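Local coordinates for resiniferatoxin-binding, phosphotriesterase-related protein (Rhodobacter sphaeroides 2.4.1, PDB 3K2G) that binds two zinc ions in a TIM-barrel fold and is probably a phosphoric ester hydrolase of the phosphotriesterase family, at residues Glu68-Asn76 / Met266-Gly274; Asp280-Leu288 / Phe326-Leu335. One frame throughout, in Å; residues are numbered along the deposited sequence.

How the interactions relate
Interaction 1 joins the end of helix 66-70 and the 3-10 turn after it to the segment around the short strand 269-270, beside the pocket that holds the bound dithiol, whereas interaction 2 packs helix 280-292 against helix 321-332 on the outside of the TIM barrel, with strands 258-261 and 299-301 beneath. Their centres lie about 24 Å apart and the nearest atoms about 5 Å, without touching. Both are partly buried, but the chemistry differs. Interaction 1 combines one backbone hydrogen bond, a bridging water and proline-aromatic packing; interaction 2 has an apolar core of Phe326, Ala284, Ile287 and Leu330 with charged residues along one margin. Each reaches the second subunit, where Phe269 and Arg332 meet across the interface.

Interaction 1 of 2, residues Glu68-Asn76 / Met266-Gly274; sequences ELRQDPFVN and MDFFYADQG
Arg70 O receives the N-H of Phe269 at 3.1 Å, with 169° at the hydrogen, the one direct hydrogen bond between 68-76 and 266-274. The next carbonyl forms no such link: Gln71 O and Phe269 O, both acceptors, stand 2.9 Å apart, and Gln71 O also lies at the edge of the Phe269 ring.

Apolar contact centres on Pro73, whose CG is 3.6 Å from Phe268 CB and 4.0 Å from Tyr270 CE1, so that one proline carbon touches both aromatic side chains. Phe74 and Tyr270 are near parallel, planes 29° apart, but slid so far that they barely overlap; their centroids are 5.4 Å apart.

Polar groups meet through a water, which donates to Asp72 OD1 and Asp272 OD1 and accepts from Phe74 N. With CG anti to its backbone N (chi1 -178°), Asp72 brings OD1 to the water and to 3.3 Å from Ala271 CB. Its other oxygen, OD2, forms a salt bridge with Arg53. Asp272 OD1 also approaches the Phe74 ring edge, 3.5 Å from CD2.

Phe74 lines the dithiol pocket, and Tyr270 touches Phe306 of the same pocket. The two carboxylates, 4.5 Å apart at their OD1 atoms, would repel if both were charged; the shared water, Asn46 ND2 on Asp72 OD1 and Arg53 on OD2 probably offset this, while Tyr270 joins Pro73 to Phe74, a residue of the pocket.

Interaction 2 of 2, residues Asp280-Leu288 / Phe326-Leu335; sequences DDEVARAIL and FLPRLRRHGL
The His333 imidazole carries Ala284 CB over the centre of one face, 3.6 Å from the centroid and almost on the ring normal, a CH-pi contact. Leu288 CD2 and Arg285 CG lie at its edge. ND1 donates to Arg329 O one turn back (3.0 Å) from above the carbonyl plane; with that oxygen close to the ring plane, this bond fixes the ring's rotation, while His333 N reaches the oxygen from its opposite face. Phe326 meets Asp280 O and Ile287 CD1 at its edge; its CG, anti to the backbone N (chi1 -168°), sends the ring as a knob among Asp280, Val283, Ala284 and Ile287. The Arg329 guanidinium has Arg332 NH2 over one face, 3.4 Å above it and toward the rim. At its edge, Asp281 OD1, less surely placed, forms a salt bridge whose NH1 hydrogen bond is weak, the planes 79° apart. Water there accepts from NE and donates to Asp280 OD2; Asp280 OD1 takes the Gly265 N-H.

The helix axes approach to 9.8 Å and cross at -59°. The Ala284 methyl packs the imidazole directly on the first helix, while Arg329, bonded through NH2 to Gln276 of the second subunit, ties the pair to that subunit.

Interaction 1 of 2, residues Glu68-Asn76 / Met266-Gly274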
loop_
_atom_site.group_PDB
_atom_site.type_symbol
_atom_site.label_atom_id
_atom_site.label_comp_id
_atom_site.label_asym_id
_atom_site.label_seq_id
_atom_site.Cartn_x
_atom_site.Cartn_y
_atom_site.Cartn_z
ATOM N N GLU B 68 -17.430 -27.315 -9.064
ATOM C CA GLU B 68 -16.708 -27.377 -10.331
ATOM C C GLU B 68 -17.156 -26.258 -11.275
ATOM O O GLU B 68 -16.326 -25.630 -11.933
ATOM C CB GLU B 68 -16.911 -28.739 -11.013
ATOM C CG GLU B 68 -16.096 -29.898 -10.429
ATOM C CD GLU B 68 -14.596 -29.645 -10.450
ATOM O OE1 GLU B 68 -14.068 -29.207 -11.493
ATOM O OE2 GLU B 68 -13.939 -29.893 -9.422
ATOM N N LEU B 69 -18.464 -26.005 -11.339
ATOM C CA LEU B 69 -18.988 -24.957 -12.214
ATOM C C LEU B 69 -18.454 -23.582 -11.841
ATOM O O LEU B 69 -18.117 -22.786 -12.722
ATOM C CB LEU B 69 -20.520 -24.934 -12.185
ATOM C CG LEU B 69 -21.211 -26.144 -12.809
ATOM C CD1 LEU B 69 -22.716 -25.948 -12.743
ATOM C CD2 LEU B 69 -20.755 -26.312 -14.253
ATOM N N ARG B 70 -18.365 -23.302 -10.543
ATOM C CA ARG B 70 -17.856 -22.011 -10.091
ATOM C C ARG B 70 -16.411 -21.751 -10.548
ATOM O O ARG B 70 -15.970 -20.601 -10.602
ATOM C CB ARG B 70 -17.944 -21.899 -8.557
ATOM C CG ARG B 70 -19.376 -21.819 -8.009
ATOM C CD ARG B 70 -19.389 -21.439 -6.529
ATOM N NE ARG B 70 -18.853 -22.480 -5.650
ATOM C CZ ARG B 70 -19.574 -23.460 -5.109
ATOM N NH1 ARG B 70 -20.877 -23.546 -5.348
ATOM N NH2 ARG B 70 -18.995 -24.354 -4.316
ATOM N N GLN B 71 -15.672 -22.807 -10.880
ATOM C CA GLN B 71 -14.284 -22.635 -11.321
ATOM C C GLN B 71 -14.177 -22.490 -12.844
ATOM O O GLN B 71 -13.097 -22.230 -13.371
ATOM C CB GLN B 71 -13.413 -23.822 -10.883
ATOM C CG GLN B 71 -13.617 -24.294 -9.451
ATOM C CD GLN B 71 -13.601 -23.164 -8.445
ATOM O OE1 GLN B 71 -12.702 -22.329 -8.447
ATOM N NE2 GLN B 71 -14.596 -23.143 -7.570
ATOM N N ASP B 72 -15.298 -22.666 -13.536
ATOM C CA ASP B 72 -15.343 -22.573 -14.997
ATOM C C ASP B 72 -16.814 -22.610 -15.450
ATOM O O ASP B 72 -17.288 -23.604 -16.008
ATOM C CB ASP B 72 -14.534 -23.741 -15.597
ATOM C CG ASP B 72 -14.484 -23.714 -17.121
ATOM O OD1 ASP B 72 -14.621 -22.626 -17.715
ATOM O OD2 ASP B 72 -14.286 -24.790 -17.721
ATOM N N PRO B 73 -17.552 -21.510 -15.205
ATOM C CA PRO B 73 -18.973 -21.352 -15.551
ATOM C C PRO B 73 -19.325 -21.684 -16.997
ATOM O O PRO B 73 -20.366 -22.278 -17.267
ATOM C CB PRO B 73 -19.247 -19.881 -15.236
ATOM C CG PRO B 73 -18.317 -19.599 -14.113
ATOM C CD PRO B 73 -17.042 -20.283 -14.570
ATOM N N PHE B 74 -18.456 -21.300 -17.919
ATOM C CA PHE B 74 -18.709 -21.533 -19.335
ATOM C C PHE B 74 -18.474 -22.946 -19.835
ATOM O O PHE B 74 -18.553 -23.196 -21.036
ATOM C CB PHE B 74 -17.890 -20.557 -20.176
ATOM C CG PHE B 74 -18.291 -19.124 -19.995
ATOM C CD1 PHE B 74 -19.633 -18.755 -20.025
ATOM C CD2 PHE B 74 -17.328 -18.139 -19.839
ATOM C CE1 PHE B 74 -20.007 -17.420 -19.898
ATOM C CE2 PHE B 74 -17.692 -16.802 -19.711
ATOM C CZ PHE B 74 -19.034 -16.442 -19.745
ATOM N N VAL B 75 -18.187 -23.872 -18.928
ATOM C CA VAL B 75 -17.959 -25.256 -19.326
ATOM C C VAL B 75 -19.288 -25.977 -19.538
ATOM O O VAL B 75 -19.367 -26.921 -20.324
ATOM C CB VAL B 75 -17.168 -26.041 -18.252
ATOM C CG1 VAL B 75 -18.053 -26.322 -17.052
ATOM C CG2 VAL B 75 -16.653 -27.345 -18.834
ATOM N N ASN B 76 -20.325 -25.512 -18.842
ATOM C CA ASN B 76 -21.656 -26.123 -18.885
ATOM C C ASN B 76 -22.605 -25.501 -19.908
ATOM O O ASN B 76 -22.946 -24.322 -19.815
ATOM C CB ASN B 76 -22.294 -26.037 -17.490
ATOM C CG ASN B 76 -23.422 -27.032 -17.293
ATOM O OD1 ASN B 76 -23.185 -28.221 -17.067
ATOM N ND2 ASN B 76 -24.657 -26.554 -17.380
HETATM N N MSE B 266 -20.873 -11.951 -7.714
HETATM C CA MSE B 266 -20.202 -12.845 -8.665
HETATM C C MSE B 266 -18.784 -13.128 -8.206
HETATM O O MSE B 266 -17.935 -12.237 -8.182
HETATM C CB MSE B 266 -20.160 -12.228 -10.069
HETATM C CG MSE B 266 -19.332 -12.997 -11.129
HETATM SE SE MSE B 266 -19.541 -12.129 -12.825
HETATM C CE MSE B 266 -17.714 -12.021 -13.582
ATOM N N ASP B 267 -18.529 -14.382 -7.858
ATOM C CA ASP B 267 -17.214 -14.774 -7.381
ATOM C C ASP B 267 -16.618 -15.940 -8.161
ATOM O O ASP B 267 -15.826 -16.709 -7.614
ATOM C CB ASP B 267 -17.311 -15.140 -5.898
ATOM C CG ASP B 267 -18.203 -16.346 -5.649
ATOM O OD1 ASP B 267 -19.169 -16.557 -6.416
ATOM O OD2 ASP B 267 -17.943 -17.080 -4.671
ATOM N N PHE B 268 -16.983 -16.064 -9.434
ATOM C CA PHE B 268 -16.474 -17.156 -10.258
ATOM C C PHE B 268 -15.056 -16.917 -10.762
ATOM O O PHE B 268 -14.555 -15.789 -10.751
ATOM C CB PHE B 268 -17.357 -17.374 -11.493
ATOM C CG PHE B 268 -18.831 -17.355 -11.211
ATOM C CD1 PHE B 268 -19.355 -17.991 -10.090
ATOM C CD2 PHE B 268 -19.705 -16.735 -12.100
ATOM C CE1 PHE B 268 -20.736 -18.009 -9.856
ATOM C CE2 PHE B 268 -21.084 -16.748 -11.878
ATOM C CZ PHE B 268 -21.598 -17.386 -10.757
ATOM N N PHE B 269 -14.421 -18.001 -11.196
ATOM C CA PHE B 269 -13.099 -17.942 -11.801
ATOM C C PHE B 269 -13.364 -18.336 -13.249
ATOM O O PHE B 269 -13.878 -19.421 -13.515
ATOM C CB PHE B 269 -12.135 -18.954 -11.185
ATOM C CG PHE B 269 -10.794 -18.992 -11.872
ATOM C CD1 PHE B 269 -9.932 -17.903 -11.793
ATOM C CD2 PHE B 269 -10.420 -20.090 -12.643
ATOM C CE1 PHE B 269 -8.711 -17.900 -12.477
ATOM C CE2 PHE B 269 -9.204 -20.101 -13.331
ATOM C CZ PHE B 269 -8.348 -19.002 -13.249
ATOM N N TYR B 270 -13.038 -17.457 -14.186
ATOM C CA TYR B 270 -13.270 -17.753 -15.592
ATOM C C TYR B 270 -12.068 -18.447 -16.222
ATOM O O TYR B 270 -11.140 -17.796 -16.709
ATOM C CB TYR B 270 -13.618 -16.464 -16.339
ATOM C CG TYR B 270 -14.994 -15.956 -15.988
ATOM C CD1 TYR B 270 -16.134 -16.647 -16.401
ATOM C CD2 TYR B 270 -15.164 -14.820 -15.203
ATOM C CE1 TYR B 270 -17.407 -16.225 -16.040
ATOM C CE2 TYR B 270 -16.436 -14.389 -14.835
ATOM C CZ TYR B 270 -17.554 -15.099 -15.258
ATOM O OH TYR B 270 -18.823 -14.705 -14.895
ATOM N N ALA B 271 -12.103 -19.779 -16.203
ATOM C CA ALA B 271 -11.025 -20.609 -16.735
ATOM C C ALA B 271 -10.533 -20.159 -18.103
ATOM O O ALA B 271 -9.329 -20.129 -18.360
ATOM C CB ALA B 271 -11.477 -22.063 -16.799
ATOM N N ASP B 272 -11.476 -19.819 -18.976
ATOM C CA ASP B 272 -11.171 -19.367 -20.331
ATOM C C ASP B 272 -10.211 -18.183 -20.359
ATOM O O ASP B 272 -9.168 -18.226 -21.014
ATOM C CB ASP B 272 -12.466 -18.976 -21.054
ATOM C CG ASP B 272 -13.327 -18.008 -20.239
ATOM O OD1 ASP B 272 -13.879 -18.430 -19.197
ATOM O OD2 ASP B 272 -13.449 -16.825 -20.639
ATOM N N GLN B 273 -10.582 -17.127 -19.643
ATOM C CA GLN B 273 -9.790 -15.905 -19.578
ATOM C C GLN B 273 -8.687 -15.999 -18.535
ATOM O O GLN B 273 -7.697 -15.270 -18.602
ATOM C CB GLN B 273 -10.687 -14.719 -19.215
ATOM C CG GLN B 273 -11.743 -14.339 -20.236
ATOM C CD GLN B 273 -12.877 -13.547 -19.597
ATOM O OE1 GLN B 273 -13.802 -14.124 -19.020
ATOM N NE2 GLN B 273 -12.795 -12.221 -19.670
ATOM N N GLY B 274 -8.870 -16.884 -17.562
ATOM C CA GLY B 274 -7.884 -17.029 -16.509
ATOM C C GLY B 274 -7.984 -15.860 -15.550
ATOM O O GLY B 274 -6.990 -15.438 -14.962
HETATM O O HOH W 1 -15.757 -20.356 -17.517
#

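Interaction 2 of 2, residues Asp280-Leu288 / Phe326-Leu335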
loop_
_atom_site.group_PDB
_atom_site.type_symbol
_atom_site.label_atom_id
_atom_site.label_comp_id
_atom_site.label_asym_id
_atom_site.label_seq_id
_atom_site.Cartn_x
_atom_site.Cartn_y
_atom_site.Cartn_z
ATOM N N ASP B 280 -16.839 -9.254 -2.643
ATOM C CA ASP B 280 -17.682 -8.100 -2.353
ATOM C C ASP B 280 -17.018 -7.149 -1.363
ATOM O O ASP B 280 -17.281 -5.945 -1.381
ATOM C CB ASP B 280 -19.048 -8.550 -1.837
ATOM C CG ASP B 280 -19.916 -9.125 -2.942
ATOM O OD1 ASP B 280 -19.588 -8.898 -4.135
ATOM O OD2 ASP B 280 -20.928 -9.790 -2.623
ATOM N N ASP B 281 -16.157 -7.681 -0.499
ATOM C CA ASP B 281 -15.460 -6.824 0.453
ATOM C C ASP B 281 -14.463 -5.931 -0.289
ATOM O O ASP B 281 -14.350 -4.743 0.011
ATOM C CB ASP B 281 -14.727 -7.650 1.518
ATOM C CG ASP B 281 -15.538 -7.810 2.800
ATOM O OD1 ASP B 281 -16.559 -7.107 2.971
ATOM O OD2 ASP B 281 -15.145 -8.634 3.648
ATOM N N GLU B 282 -13.747 -6.495 -1.260
ATOM C CA GLU B 282 -12.781 -5.711 -2.027
ATOM C C GLU B 282 -13.504 -4.606 -2.793
ATOM O O GLU B 282 -13.021 -3.480 -2.881
ATOM C CB GLU B 282 -12.024 -6.603 -3.013
ATOM C CG GLU B 282 -11.082 -7.609 -2.365
ATOM C CD GLU B 282 -10.477 -8.558 -3.382
ATOM O OE1 GLU B 282 -11.251 -9.273 -4.049
ATOM O OE2 GLU B 282 -9.236 -8.588 -3.520
ATOM N N VAL B 283 -14.667 -4.935 -3.344
ATOM C CA VAL B 283 -15.451 -3.963 -4.090
ATOM C C VAL B 283 -16.016 -2.899 -3.157
ATOM O O VAL B 283 -16.010 -1.712 -3.485
ATOM C CB VAL B 283 -16.599 -4.654 -4.851
ATOM C CG1 VAL B 283 -17.571 -3.620 -5.407
ATOM C CG2 VAL B 283 -16.013 -5.488 -5.984
ATOM N N ALA B 284 -16.509 -3.325 -1.996
ATOM C CA ALA B 284 -17.058 -2.386 -1.025
ATOM C C ALA B 284 -15.994 -1.347 -0.685
ATOM O O ALA B 284 -16.277 -0.152 -0.652
ATOM C CB ALA B 284 -17.500 -3.119 0.243
ATOM N N ARG B 285 -14.768 -1.801 -0.442
ATOM C CA ARG B 285 -13.690 -0.873 -0.112
ATOM C C ARG B 285 -13.404 0.097 -1.252
ATOM O O ARG B 285 -13.146 1.275 -1.012
ATOM C CB ARG B 285 -12.410 -1.623 0.259
ATOM C CG ARG B 285 -12.381 -2.135 1.688
ATOM C CD ARG B 285 -10.947 -2.446 2.124
ATOM N NE ARG B 285 -10.368 -3.548 1.358
ATOM C CZ ARG B 285 -10.700 -4.827 1.520
ATOM N NH1 ARG B 285 -11.604 -5.171 2.427
ATOM N NH2 ARG B 285 -10.135 -5.762 0.770
ATOM N N ALA B 286 -13.443 -0.394 -2.489
ATOM C CA ALA B 286 -13.197 0.460 -3.646
ATOM C C ALA B 286 -14.291 1.523 -3.740
ATOM O O ALA B 286 -14.030 2.675 -4.095
ATOM C CB ALA B 286 -13.168 -0.374 -4.921
ATOM N N ILE B 287 -15.518 1.116 -3.427
ATOM C CA ILE B 287 -16.664 2.014 -3.461
ATOM C C ILE B 287 -16.513 3.078 -2.372
ATOM O O ILE B 287 -16.780 4.259 -2.603
ATOM C CB ILE B 287 -17.982 1.218 -3.260
ATOM C CG1 ILE B 287 -18.245 0.342 -4.494
ATOM C CG2 ILE B 287 -19.142 2.162 -3.012
ATOM C CD1 ILE B 287 -19.407 -0.635 -4.335
ATOM N N LEU B 288 -16.081 2.656 -1.187
ATOM C CA LEU B 288 -15.875 3.584 -0.080
ATOM C C LEU B 288 -14.873 4.645 -0.499
ATOM O O LEU B 288 -15.084 5.838 -0.279
ATOM C CB LEU B 288 -15.337 2.843 1.142
ATOM C CG LEU B 288 -16.347 2.426 2.210
ATOM C CD1 LEU B 288 -17.486 1.630 1.586
ATOM C CD2 LEU B 288 -15.621 1.605 3.275
ATOM N N PHE B 326 -25.727 -7.047 0.001
ATOM C CA PHE B 326 -24.637 -6.113 -0.224
ATOM C C PHE B 326 -24.832 -4.766 0.477
ATOM O O PHE B 326 -23.883 -4.235 1.054
ATOM C CB PHE B 326 -24.387 -5.899 -1.723
ATOM C CG PHE B 326 -23.096 -5.172 -2.019
ATOM C CD1 PHE B 326 -21.870 -5.700 -1.615
ATOM C CD2 PHE B 326 -23.105 -3.951 -2.690
ATOM C CE1 PHE B 326 -20.673 -5.016 -1.875
ATOM C CE2 PHE B 326 -21.923 -3.265 -2.953
ATOM C CZ PHE B 326 -20.704 -3.795 -2.546
ATOM N N LEU B 327 -26.041 -4.212 0.448
ATOM C CA LEU B 327 -26.266 -2.927 1.108
ATOM C C LEU B 327 -25.814 -3.029 2.571
ATOM O O LEU B 327 -25.075 -2.174 3.058
ATOM C CB LEU B 327 -27.739 -2.502 0.986
ATOM C CG LEU B 327 -28.235 -2.331 -0.465
ATOM C CD1 LEU B 327 -29.635 -1.722 -0.471
ATOM C CD2 LEU B 327 -27.283 -1.444 -1.260
ATOM N N PRO B 328 -26.235 -4.088 3.286
ATOM C CA PRO B 328 -25.814 -4.235 4.685
ATOM C C PRO B 328 -24.277 -4.298 4.808
ATOM O O PRO B 328 -23.706 -3.813 5.784
ATOM C CB PRO B 328 -26.487 -5.539 5.107
ATOM C CG PRO B 328 -27.754 -5.533 4.293
ATOM C CD PRO B 328 -27.265 -5.084 2.938
ATOM N N ARG B 329 -23.616 -4.891 3.815
ATOM C CA ARG B 329 -22.153 -4.991 3.812
ATOM C C ARG B 329 -21.556 -3.585 3.667
ATOM O O ARG B 329 -20.586 -3.244 4.339
ATOM C CB ARG B 329 -21.680 -5.879 2.653
ATOM C CG ARG B 329 -20.168 -6.106 2.584
ATOM C CD ARG B 329 -19.785 -6.903 1.337
ATOM N NE ARG B 329 -20.309 -8.270 1.363
ATOM C CZ ARG B 329 -19.787 -9.265 2.079
ATOM N NH1 ARG B 329 -18.714 -9.061 2.835
ATOM N NH2 ARG B 329 -20.341 -10.472 2.045
ATOM N N LEU B 330 -22.143 -2.778 2.783
ATOM C CA LEU B 330 -21.682 -1.412 2.570
ATOM C C LEU B 330 -21.860 -0.619 3.858
ATOM O O LEU B 330 -21.096 0.299 4.141
ATOM C CB LEU B 330 -22.478 -0.733 1.452
ATOM C CG LEU B 330 -22.163 -1.129 0.010
ATOM C CD1 LEU B 330 -23.074 -0.351 -0.937
ATOM C CD2 LEU B 330 -20.706 -0.839 -0.290
ATOM N N ARG B 331 -22.877 -0.975 4.633
ATOM C CA ARG B 331 -23.118 -0.284 5.885
ATOM C C ARG B 331 -22.015 -0.686 6.868
ATOM O O ARG B 331 -21.464 0.164 7.569
ATOM C CB ARG B 331 -24.496 -0.653 6.432
ATOM C CG ARG B 331 -25.041 0.344 7.434
ATOM C CD ARG B 331 -26.425 -0.064 7.906
ATOM N NE ARG B 331 -27.012 0.928 8.801
ATOM C CZ ARG B 331 -27.517 2.096 8.409
ATOM N NH1 ARG B 331 -27.515 2.435 7.125
ATOM N NH2 ARG B 331 -28.027 2.928 9.308
ATOM N N ARG B 332 -21.677 -1.974 6.900
ATOM C CA ARG B 332 -20.621 -2.455 7.793
ATOM C C ARG B 332 -19.312 -1.743 7.457
ATOM O O ARG B 332 -18.453 -1.563 8.320
ATOM C CB ARG B 332 -20.427 -3.976 7.658
ATOM C CG ARG B 332 -21.610 -4.824 8.136
ATOM C CD ARG B 332 -21.205 -6.287 8.357
ATOM N NE ARG B 332 -20.756 -6.958 7.137
ATOM C CZ ARG B 332 -21.570 -7.468 6.215
ATOM N NH1 ARG B 332 -22.884 -7.390 6.371
ATOM N NH2 ARG B 332 -21.069 -8.059 5.135
ATOM N N HIS B 333 -19.165 -1.341 6.198
ATOM C CA HIS B 333 -17.964 -0.646 5.754
ATOM C C HIS B 333 -17.969 0.853 6.050
ATOM O O HIS B 333 -16.943 1.511 5.901
ATOM C CB HIS B 333 -17.735 -0.857 4.254
ATOM C CG HIS B 333 -17.018 -2.128 3.922
ATOM N ND1 HIS B 333 -17.620 -3.365 3.993
ATOM C CD2 HIS B 333 -15.743 -2.353 3.527
ATOM C CE1 HIS B 333 -16.750 -4.297 3.653
ATOM N NE2 HIS B 333 -15.602 -3.709 3.366
ATOM N N GLY B 334 -19.112 1.399 6.445
ATOM C CA GLY B 334 -19.148 2.817 6.762
ATOM C C GLY B 334 -20.180 3.693 6.071
ATOM O O GLY B 334 -20.317 4.864 6.425
ATOM N N LEU B 335 -20.908 3.158 5.097
ATOM C CA LEU B 335 -21.914 3.959 4.404
ATOM C C LEU B 335 -23.230 4.024 5.170
ATOM O O LEU B 335 -23.691 3.018 5.707
ATOM C CB LEU B 335 -22.181 3.403 3.004
ATOM C CG LEU B 335 -21.109 3.598 1.936
ATOM C CD1 LEU B 335 -21.628 3.037 0.615
ATOM C CD2 LEU B 335 -20.773 5.082 1.792
HETATM O O HOH W 2 -22.413 -8.918 -0.313
HETATM O O HOH W 3 -18.291 -7.656 5.621
#